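Local structure of hyaluronidase (Streptomyces koganeiensis, 4UFQ) at the interface of chains A and B. The protein degrades hyaluronan, probably as a hyalurononglucosaminidase, and appears to work as an elongated trimer whose chains pair strands with one another. Numbering follows the deposited sequence. Chains: chain A/B, Hyaluronidase.

Contact 1: the interface of chains A and B. Residues chain A 111-114; chain B 96-100, 109-110.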
loop_
_atom_site.group_PDB
_atom_site.type_symbol
_atom_site.label_atom_id
_atom_site.label_comp_id
_atom_site.label_asym_id
_atom_site.label_seq_id
_atom_site.Cartn_x
_atom_site.Cartn_y
_atom_site.Cartn_z
ATOM N N TYR A 111 -4.991 -3.370 -4.762
ATOM C CA TYR A 111 -6.207 -2.733 -5.257
ATOM C C TYR A 111 -7.114 -2.477 -4.076
ATOM O O TYR A 111 -7.384 -3.395 -3.307
ATOM C CB TYR A 111 -6.908 -3.660 -6.251
ATOM C CG TYR A 111 -8.009 -3.001 -7.062
ATOM C CD1 TYR A 111 -9.320 -2.939 -6.599
ATOM C CD2 TYR A 111 -7.723 -2.438 -8.296
ATOM C CE1 TYR A 111 -10.315 -2.319 -7.357
ATOM C CE2 TYR A 111 -8.700 -1.822 -9.052
ATOM C CZ TYR A 111 -9.989 -1.761 -8.584
ATOM O OH TYR A 111 -10.944 -1.143 -9.362
ATOM N N VAL A 112 -7.546 -1.233 -3.893
ATOM C CA VAL A 112 -8.401 -0.862 -2.772
ATOM C C VAL A 112 -9.605 -0.108 -3.286
ATOM O O VAL A 112 -9.453 0.868 -4.033
ATOM C CB VAL A 112 -7.655 0.035 -1.765
ATOM C CG1 VAL A 112 -8.525 0.318 -0.539
ATOM C CG2 VAL A 112 -6.343 -0.597 -1.345
ATOM N N THR A 113 -10.798 -0.533 -2.902
ATOM C CA THR A 113 -11.998 0.207 -3.272
ATOM C C THR A 113 -13.072 0.070 -2.197
ATOM O O THR A 113 -12.842 -0.554 -1.159
ATOM C CB THR A 113 -12.525 -0.232 -4.661
ATOM O OG1 THR A 113 -13.498 0.715 -5.140
ATOM C CG2 THR A 113 -13.125 -1.634 -4.614
ATOM N N ALA A 114 -14.241 0.647 -2.457
ATOM C CA ALA A 114 -15.337 0.690 -1.499
ATOM C C ALA A 114 -16.607 0.588 -2.312
ATOM O O ALA A 114 -17.144 1.583 -2.777
ATOM C CB ALA A 114 -15.289 1.976 -0.708
ATOM N N LEU B 96 -3.330 -8.430 -4.023
ATOM C CA LEU B 96 -4.056 -8.043 -2.823
ATOM C C LEU B 96 -5.204 -7.128 -3.206
ATOM O O LEU B 96 -4.982 -6.080 -3.836
ATOM C CB LEU B 96 -3.128 -7.331 -1.843
ATOM C CG LEU B 96 -3.783 -6.883 -0.536
ATOM C CD1 LEU B 96 -4.236 -8.088 0.269
ATOM C CD2 LEU B 96 -2.831 -6.041 0.291
ATOM N N SER B 97 -6.422 -7.509 -2.826
ATOM C CA SER B 97 -7.605 -6.704 -3.096
ATOM C C SER B 97 -8.403 -6.449 -1.825
ATOM O O SER B 97 -8.743 -7.390 -1.115
ATOM C CB SER B 97 -8.457 -7.399 -4.145
ATOM O OG SER B 97 -9.614 -6.650 -4.459
ATOM N N LEU B 98 -8.682 -5.178 -1.536
ATOM C CA LEU B 98 -9.390 -4.763 -0.324
ATOM C C LEU B 98 -10.683 -4.069 -0.705
ATOM O O LEU B 98 -10.686 -3.199 -1.577
ATOM C CB LEU B 98 -8.540 -3.795 0.515
ATOM C CG LEU B 98 -7.087 -4.179 0.806
ATOM C CD1 LEU B 98 -6.456 -3.123 1.704
ATOM C CD2 LEU B 98 -6.930 -5.539 1.424
ATOM N N ASP B 99 -11.780 -4.459 -0.055
ATOM C CA ASP B 99 -13.083 -3.832 -0.251
ATOM C C ASP B 99 -13.657 -3.374 1.087
ATOM O O ASP B 99 -13.918 -4.184 1.983
ATOM C CB ASP B 99 -14.070 -4.767 -0.966
ATOM C CG ASP B 99 -15.351 -4.045 -1.409
ATOM O OD1 ASP B 99 -15.409 -2.792 -1.328
ATOM O OD2 ASP B 99 -16.305 -4.729 -1.851
ATOM N N LEU B 100 -13.841 -2.062 1.196
ATOM C CA LEU B 100 -14.440 -1.422 2.360
ATOM C C LEU B 100 -15.920 -1.262 2.090
ATOM O O LEU B 100 -16.336 -0.315 1.426
ATOM C CB LEU B 100 -13.761 -0.070 2.588
ATOM C CG LEU B 100 -12.240 -0.159 2.745
ATOM C CD1 LEU B 100 -11.645 1.256 2.797
ATOM C CD2 LEU B 100 -11.816 -0.949 3.962
ATOM N N GLY B 109 -8.347 1.779 4.700
ATOM C CA GLY B 109 -7.837 0.741 3.819
ATOM C C GLY B 109 -6.614 0.043 4.402
ATOM O O GLY B 109 -6.709 -1.070 4.912
ATOM N N ILE B 110 -5.464 0.708 4.327
ATOM C CA ILE B 110 -4.184 0.165 4.762
ATOM C C ILE B 110 -3.560 1.092 5.806
ATOM O O ILE B 110 -3.401 2.296 5.550
ATOM C CB ILE B 110 -3.225 0.046 3.559
ATOM C CG1 ILE B 110 -3.803 -0.929 2.524
ATOM C CG2 ILE B 110 -1.817 -0.396 4.011
ATOM C CD1 ILE B 110 -3.092 -0.909 1.179
#
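Strand A:110-113 lies parallel to strand B:96-101, with A:Tyr111 and A:Thr113 giving both their N-H and C=O groups to the neighbouring chain in the wide rings typical of parallel sheet. Four backbone bonds of 2.8 to 3.0 Å join the strands: A:Tyr111 N to B:Leu96 O, B:Leu98 N to A:Tyr111 O, then, two residues on, A:Thr113 N to B:Leu98 O and B:Leu100 N to A:Thr113 O. Side chains alternate between the two faces of this sheet. On one face A:Val112 meets B:Leu98 and B:Ile110. Its CG2, anti to the carbonyl carbon, touches the tip of the leucine, CD1, at 4.0 Å, the two side chains crossing obliquely, and also meets the end methyl of B:Ile110, CD1, at 4.1 Å. Branched valine suits the extended backbone, while leucine and isoleucine have the length to bring methyls to it; together they make an apolar seam. The opposite face is more polar. A:Thr113 and B:Asp99 lie side by side, pointing the same way. With OG1 anti to the backbone N (chi1 -166°), the threonine turns its methyl, not its hydroxyl, towards the carboxylate, so their meeting is a loose packing contact. The ring of A:Tyr111 projects from this same face, and its CB lies 3.9 Å from B:Leu96 O. The hydroxyl OG of B:Ser97 stands 4.1 Å from A:Tyr111 O. Where the strand of chain A ends, the methyl CB of A:Ala114 sits 3.3 Å from the carbonyl O of B:Leu100.

Contact 2: the interface of chains A and B. Residues chain A 50-52, 55, 57; chain B 38, 40-41.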
loop_
_atom_site.group_PDB
_atom_site.type_symbol
_atom_site.label_atom_id
_atom_site.label_comp_id
_atom_site.label_asym_id
_atom_site.label_seq_id
_atom_site.Cartn_x
_atom_site.Cartn_y
_atom_site.Cartn_z
ATOM N N ASP A 50 13.281 -24.021 7.440
ATOM C CA ASP A 50 12.463 -23.649 6.310
ATOM C C ASP A 50 10.963 -23.759 6.571
ATOM O O ASP A 50 10.212 -23.721 5.666
ATOM C CB ASP A 50 12.768 -24.536 5.111
ATOM C CG ASP A 50 14.205 -24.678 4.838
ATOM O OD1 ASP A 50 14.900 -23.662 4.771
ATOM O OD2 ASP A 50 14.633 -25.814 4.628
ATOM N N GLY A 51 10.569 -23.927 7.813
ATOM C CA GLY A 51 9.169 -24.069 8.174
ATOM C C GLY A 51 8.415 -22.763 8.384
ATOM O O GLY A 51 8.822 -21.909 9.167
ATOM N N ALA A 52 7.299 -22.625 7.679
ATOM C CA ALA A 52 6.348 -21.547 7.910
ATOM C C ALA A 52 5.298 -22.007 8.914
ATOM O O ALA A 52 5.284 -23.172 9.312
ATOM C CB ALA A 52 5.683 -21.141 6.595
ATOM N N ASN A 55 0.949 -22.346 4.965
ATOM C CA ASN A 55 1.257 -22.376 3.546
ATOM C C ASN A 55 -0.031 -22.622 2.762
ATOM O O ASN A 55 -0.604 -23.712 2.858
ATOM C CB ASN A 55 2.283 -23.485 3.287
ATOM C CG ASN A 55 2.727 -23.549 1.849
ATOM O OD1 ASN A 55 2.852 -22.528 1.174
ATOM N ND2 ASN A 55 2.968 -24.768 1.363
ATOM N N ILE A 57 -2.048 -22.522 -0.982
ATOM C CA ILE A 57 -1.808 -22.617 -2.419
ATOM C C ILE A 57 -3.118 -22.896 -3.127
ATOM O O ILE A 57 -3.902 -23.749 -2.685
ATOM C CB ILE A 57 -0.872 -23.797 -2.776
ATOM C CG1 ILE A 57 0.368 -23.828 -1.886
ATOM C CG2 ILE A 57 -0.464 -23.730 -4.243
ATOM C CD1 ILE A 57 0.606 -25.192 -1.255
ATOM N N HIS B 38 6.322 -27.187 7.682
ATOM C CA HIS B 38 5.381 -26.117 8.017
ATOM C C HIS B 38 4.453 -26.626 9.110
ATOM O O HIS B 38 4.390 -27.832 9.350
ATOM C CB HIS B 38 4.510 -25.722 6.819
ATOM C CG HIS B 38 5.269 -25.413 5.566
ATOM N ND1 HIS B 38 6.283 -24.482 5.513
ATOM C CD2 HIS B 38 5.129 -25.888 4.307
ATOM C CE1 HIS B 38 6.754 -24.417 4.279
ATOM N NE2 HIS B 38 6.067 -25.254 3.527
ATOM N N ALA B 40 1.111 -25.964 8.925
ATOM C CA ALA B 40 -0.082 -26.310 8.162
ATOM C C ALA B 40 0.044 -25.952 6.689
ATOM O O ALA B 40 0.557 -24.887 6.346
ATOM C CB ALA B 40 -1.297 -25.614 8.753
ATOM N N THR B 41 -0.449 -26.839 5.831
ATOM C CA THR B 41 -0.600 -26.549 4.411
ATOM C C THR B 41 -2.060 -26.727 4.010
ATOM O O THR B 41 -2.678 -27.751 4.332
ATOM C CB THR B 41 0.311 -27.456 3.544
ATOM O OG1 THR B 41 1.688 -27.183 3.851
ATOM C CG2 THR B 41 0.080 -27.226 2.061
#
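B:His38 and A:Asn55 bury the most surface here, and B:Thr41 follows. The imidazole of B:His38 lies between A:Ala52, at its edge, and A:Asn55, over one face. Its ND1 accepts the backbone N-H of A:Ala52 at 3.0 Å, a bond almost straight (167° at the hydrogen) and coming in within the ring plane. The side chain thus caps a backbone amide of the loop that leads into strand A:54-58. Histidine suits the task because its flat ring offers an acceptor at its edge and a face for packing. Over that face, towards the rim, stands the CB of A:Asn55, 3.9 Å from B:His38 CD2. Beyond it the asparagine amide is turned 50° to the imidazole, and its ND2 stays 3.8 Å from NE2 of B:His38, so the two groups pack without a hydrogen bond. A:Asn55 holds CG anti to its backbone N (chi1 -177°), which lays its side chain alongside that of B:Thr41, both pointing the same way. There the hydroxyl OG1 of B:Thr41 is 3.7 Å from ND2 of A:Asn55, a van der Waals neighbour. The backbones join as well: A:Asn55 N donates to B:Ala40 O at 2.9 Å, and A:Asn55 is bridged in parallel fashion with B:Thr41. Further along, the CD1 methyl of A:Ile57 touches the CG2 methyl of B:Thr41 at 3.9 Å, where the two side chains run at an angle to each other. By fastening both a loop and a strand start of chain A to chain B, the site probably helps hold neighbouring chains in register within the trimer.

The centres of contact 1 and contact 2 lie about 26 Å apart, and they share no residue or strand. Both follow one scheme: a strand of chain A pairs in parallel with an earlier strand of chain B, 54-58 with 40-44 in contact 2 and 110-113 with 96-101 in contact 1. The bridged residues differ by fourteen positions in each case, so the same shift between chains recurs along the molecule. Contact 1 relies on backbone bonds and aliphatic packing, contact 2 more on a histidine. With three copies in the assembly, such repeated pairing fits the triple-stranded beta-helix of this family.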